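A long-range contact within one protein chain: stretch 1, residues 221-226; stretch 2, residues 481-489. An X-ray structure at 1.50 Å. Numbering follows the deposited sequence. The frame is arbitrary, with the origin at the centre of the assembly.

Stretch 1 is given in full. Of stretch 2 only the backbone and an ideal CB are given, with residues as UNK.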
# COMPACT_ATOMS: atom_id res chain seq x y z
N PRO C 221 -11.31 -13.48 -22.48
CA PRO C 221 -11.01 -13.32 -23.90
C PRO C 221 -12.24 -13.14 -24.79
O PRO C 221 -13.33 -13.59 -24.43
CB PRO C 221 -10.33 -14.66 -24.26
CG PRO C 221 -9.94 -15.27 -22.98
CD PRO C 221 -10.96 -14.83 -22.00
N PHE C 222 -12.03 -12.48 -25.92
CA PHE C 222 -13.00 -12.48 -27.02
C PHE C 222 -12.76 -13.68 -27.94
O PHE C 222 -11.66 -14.19 -28.00
CB PHE C 222 -12.90 -11.16 -27.78
CG PHE C 222 -13.38 -10.00 -26.95
CD1 PHE C 222 -14.74 -9.85 -26.69
CD2 PHE C 222 -12.48 -9.08 -26.42
CE1 PHE C 222 -15.19 -8.82 -25.91
CE2 PHE C 222 -12.95 -8.04 -25.63
CZ PHE C 222 -14.29 -7.92 -25.39
N ARG C 223 -13.81 -14.10 -28.63
CA ARG C 223 -13.85 -15.32 -29.44
C ARG C 223 -14.16 -15.00 -30.91
O ARG C 223 -15.18 -14.36 -31.20
CB ARG C 223 -14.93 -16.28 -28.85
CG ARG C 223 -15.19 -17.58 -29.64
CD ARG C 223 -16.38 -18.38 -29.18
NE ARG C 223 -17.61 -17.59 -29.01
CZ ARG C 223 -18.69 -18.02 -28.39
NH1 ARG C 223 -18.74 -19.27 -27.94
NH2 ARG C 223 -19.72 -17.21 -28.23
N ASN C 224 -13.31 -15.47 -31.81
CA ASN C 224 -13.62 -15.56 -33.25
C ASN C 224 -14.00 -14.21 -33.84
O ASN C 224 -15.06 -14.06 -34.44
CB ASN C 224 -14.74 -16.61 -33.49
CG ASN C 224 -14.34 -18.01 -33.09
OD1 ASN C 224 -13.15 -18.34 -33.01
ND2 ASN C 224 -15.36 -18.86 -32.85
N LEU C 225 -13.11 -13.24 -33.66
CA LEU C 225 -13.30 -11.89 -34.20
C LEU C 225 -12.96 -11.83 -35.68
O LEU C 225 -11.94 -11.33 -36.13
CB LEU C 225 -12.51 -10.88 -33.38
CG LEU C 225 -12.84 -10.82 -31.90
CD1 LEU C 225 -11.98 -9.72 -31.25
CD2 LEU C 225 -14.30 -10.56 -31.59
N ASN C 226 -13.89 -12.36 -36.46
CA ASN C 226 -13.74 -12.46 -37.89
C ASN C 226 -13.86 -11.11 -38.61
O ASN C 226 -13.24 -10.90 -39.64
CB ASN C 226 -14.81 -13.48 -38.35
CG ASN C 226 -14.62 -13.95 -39.75
OD1 ASN C 226 -13.52 -14.29 -40.17
ND2 ASN C 226 -15.70 -13.95 -40.47
N UNK C 481 -23.04 -9.49 -25.31
CA UNK C 481 -23.29 -10.92 -25.50
C UNK C 481 -22.62 -11.37 -26.79
O UNK C 481 -22.80 -10.76 -27.85
CB UNK C 481 -24.79 -11.22 -25.53
N UNK C 482 -21.83 -12.43 -26.67
CA UNK C 482 -21.14 -13.04 -27.81
C UNK C 482 -21.82 -14.38 -28.10
O UNK C 482 -21.70 -15.30 -27.30
CB UNK C 482 -19.65 -13.22 -27.53
N UNK C 483 -22.51 -14.46 -29.24
CA UNK C 483 -23.20 -15.70 -29.64
C UNK C 483 -22.28 -16.54 -30.49
O UNK C 483 -21.39 -16.03 -31.18
CB UNK C 483 -24.49 -15.40 -30.40
N UNK C 484 -22.56 -17.83 -30.46
CA UNK C 484 -21.70 -18.80 -31.10
C UNK C 484 -21.55 -18.62 -32.61
O UNK C 484 -20.49 -18.88 -33.17
CB UNK C 484 -22.23 -20.20 -30.81
N UNK C 485 -22.60 -18.14 -33.26
CA UNK C 485 -22.55 -17.86 -34.72
C UNK C 485 -21.73 -16.63 -35.12
O UNK C 485 -21.62 -16.31 -36.31
CB UNK C 485 -23.98 -17.68 -35.25
N UNK C 486 -21.19 -15.92 -34.13
CA UNK C 486 -20.38 -14.74 -34.36
C UNK C 486 -21.05 -13.44 -33.95
O UNK C 486 -20.36 -12.46 -33.70
CB UNK C 486 -20.00 -14.67 -35.84
N UNK C 487 -22.38 -13.42 -33.90
CA UNK C 487 -23.11 -12.23 -33.56
C UNK C 487 -22.71 -11.69 -32.19
O UNK C 487 -22.58 -12.44 -31.24
CB UNK C 487 -24.61 -12.51 -33.60
N UNK C 488 -22.57 -10.37 -32.14
CA UNK C 488 -22.50 -9.65 -30.86
C UNK C 488 -23.72 -8.73 -30.72
O UNK C 488 -24.19 -8.14 -31.70
CB UNK C 488 -21.20 -8.84 -30.76
N UNK C 489 -24.15 -8.55 -29.48
CA UNK C 489 -25.23 -7.63 -29.10
C UNK C 489 -24.81 -7.00 -27.79
O UNK C 489 -23.99 -7.55 -27.06
CB UNK C 489 -26.58 -8.34 -28.98

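Position 481 lies in a strand, with phi/psi of -117/128°. Its ideal CB has nothing of stretch 1 within 5.5 Å. Stretch 1 therefore sets no preference, and many strand-compatible side chains would fit. The residue is Tyr481, whose side chain stays out of reach of stretch 1. Its backbone pairs with position 489: Tyr481 N donates to the O of 489 at 2.8 Å, and the N of 489 donates back to Tyr481 O at 3.1 Å.

Position 482 points its CA-to-CB bond toward stretch 1. The ideal CB is 4.0 Å from Arg223 NH2, so a guanidinium donor waits close by. A small polar acceptor would suit, such as serine, threonine or asparagine; aspartate would also answer the positive charge. The residue is Ser482, chi1 171° (t). Arg223 NH2 donates to Ser482 OG at 3.3 Å, with an N-H...O angle of 152°. NH2 also lies 2.9 Å from Ser482 O, near the guanidinium plane, but the angle is too poor for a hydrogen bond. A water links the same two residues: it accepts from Arg223 N at 2.9 Å and donates to Ser482 OG at 2.9 Å. The hydroxyl thus takes part in both a direct and a water-mediated contact.

Position 483 turns its CB away, so stretch 1 leaves the choice wide. It starts a type I turn that runs to 486. The residue is Phe483. Its backbone is what approaches, with Arg223 NH2 3.5 Å from Phe483 C.

Position 484 also points its CB away, yet the ideal CB is only 4.6 Å from Arg223 NH1. A long acceptor, acidic or amide, could answer the charge, though other polar residues would fit. The residue is Glu484. It reaches the arginine through water: the water accepts weakly from Arg223 NH1 at 2.8 Å and lies 3.0 Å from Glu484 OE2. Glu484 CA sits over one face of the guanidinium. A second water bridges Asn224 ND2, at 3.0 Å, to Glu484 O, at 2.8 Å.

Position 485 points away, and a polar turn residue would do. Asp485 accepts from the backbone N of 487 through OD1.

Position 486 has phi/psi of 109/-24°. A CB here would be jammed against the carbonyl O of Asp485, so glycine is called for. It is Gly486, and its N donates to Phe483 O at 3.0 Å, closing the turn.

Position 487 is out of reach and tolerant. Thr487 OG1 donates to Asp485 OD1 at 2.9 Å.

Position 488 points toward stretch 1, but its ideal CB has nothing within 5.5 Å. The gap leads to the side chains of Phe222 and Leu225. A large apolar residue, aromatic or long aliphatic, would bridge it. Phe488 does so: CZ is 3.7 Å from Leu225 CD2, and CE2 is 4.2 Å from Phe222 CD1. Arg223 O lies at the ring edge, 4.4 Å from Phe488 CZ.

Position 489 is out of reach, so stretch 1 sets no preference and many strand residues would fit. The residue is Met489, which makes no contact with stretch 1.

Stretch 2, residues 481-489: YSFEDGTFM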
# COMPACT_ATOMS: atom_id res chain seq x y z
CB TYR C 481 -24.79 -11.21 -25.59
CG TYR C 481 -25.56 -10.75 -24.39
CD1 TYR C 481 -26.05 -9.46 -24.31
CD2 TYR C 481 -25.77 -11.60 -23.31
CE1 TYR C 481 -26.75 -9.03 -23.19
CE2 TYR C 481 -26.45 -11.17 -22.20
CZ TYR C 481 -26.94 -9.89 -22.15
OH TYR C 481 -27.64 -9.50 -21.02
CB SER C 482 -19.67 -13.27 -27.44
OG SER C 482 -19.00 -14.04 -28.44
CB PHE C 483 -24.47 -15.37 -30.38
CG PHE C 483 -25.44 -14.57 -29.56
CD1 PHE C 483 -26.28 -15.22 -28.69
CD2 PHE C 483 -25.46 -13.19 -29.62
CE1 PHE C 483 -27.18 -14.51 -27.89
CE2 PHE C 483 -26.32 -12.46 -28.81
CZ PHE C 483 -27.20 -13.11 -27.97
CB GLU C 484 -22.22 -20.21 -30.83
CG GLU C 484 -21.24 -21.25 -31.27
CD GLU C 484 -21.58 -22.59 -30.71
OE1 GLU C 484 -22.59 -23.17 -31.19
OE2 GLU C 484 -20.84 -23.04 -29.82
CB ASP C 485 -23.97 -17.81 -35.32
CG ASP C 485 -24.79 -16.62 -34.88
OD1 ASP C 485 -24.25 -15.68 -34.25
OD2 ASP C 485 -26.01 -16.56 -35.20
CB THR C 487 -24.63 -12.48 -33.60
OG1 THR C 487 -24.97 -12.98 -34.91
CG2 THR C 487 -25.39 -11.20 -33.36
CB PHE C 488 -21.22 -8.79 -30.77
CG PHE C 488 -19.96 -9.56 -30.49
CD1 PHE C 488 -19.27 -10.21 -31.50
CD2 PHE C 488 -19.44 -9.60 -29.19
CE1 PHE C 488 -18.09 -10.91 -31.24
CE2 PHE C 488 -18.26 -10.30 -28.93
CZ PHE C 488 -17.59 -10.96 -29.95
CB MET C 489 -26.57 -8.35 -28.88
CG MET C 489 -27.16 -8.98 -30.14
SD MET C 489 -28.72 -9.82 -29.75
CE MET C 489 -29.83 -8.46 -29.37
O HOH W 1 -16.36 -13.20 -27.65
O HOH W 2 -18.39 -21.92 -28.60
O HOH W 3 -18.06 -17.46 -33.06
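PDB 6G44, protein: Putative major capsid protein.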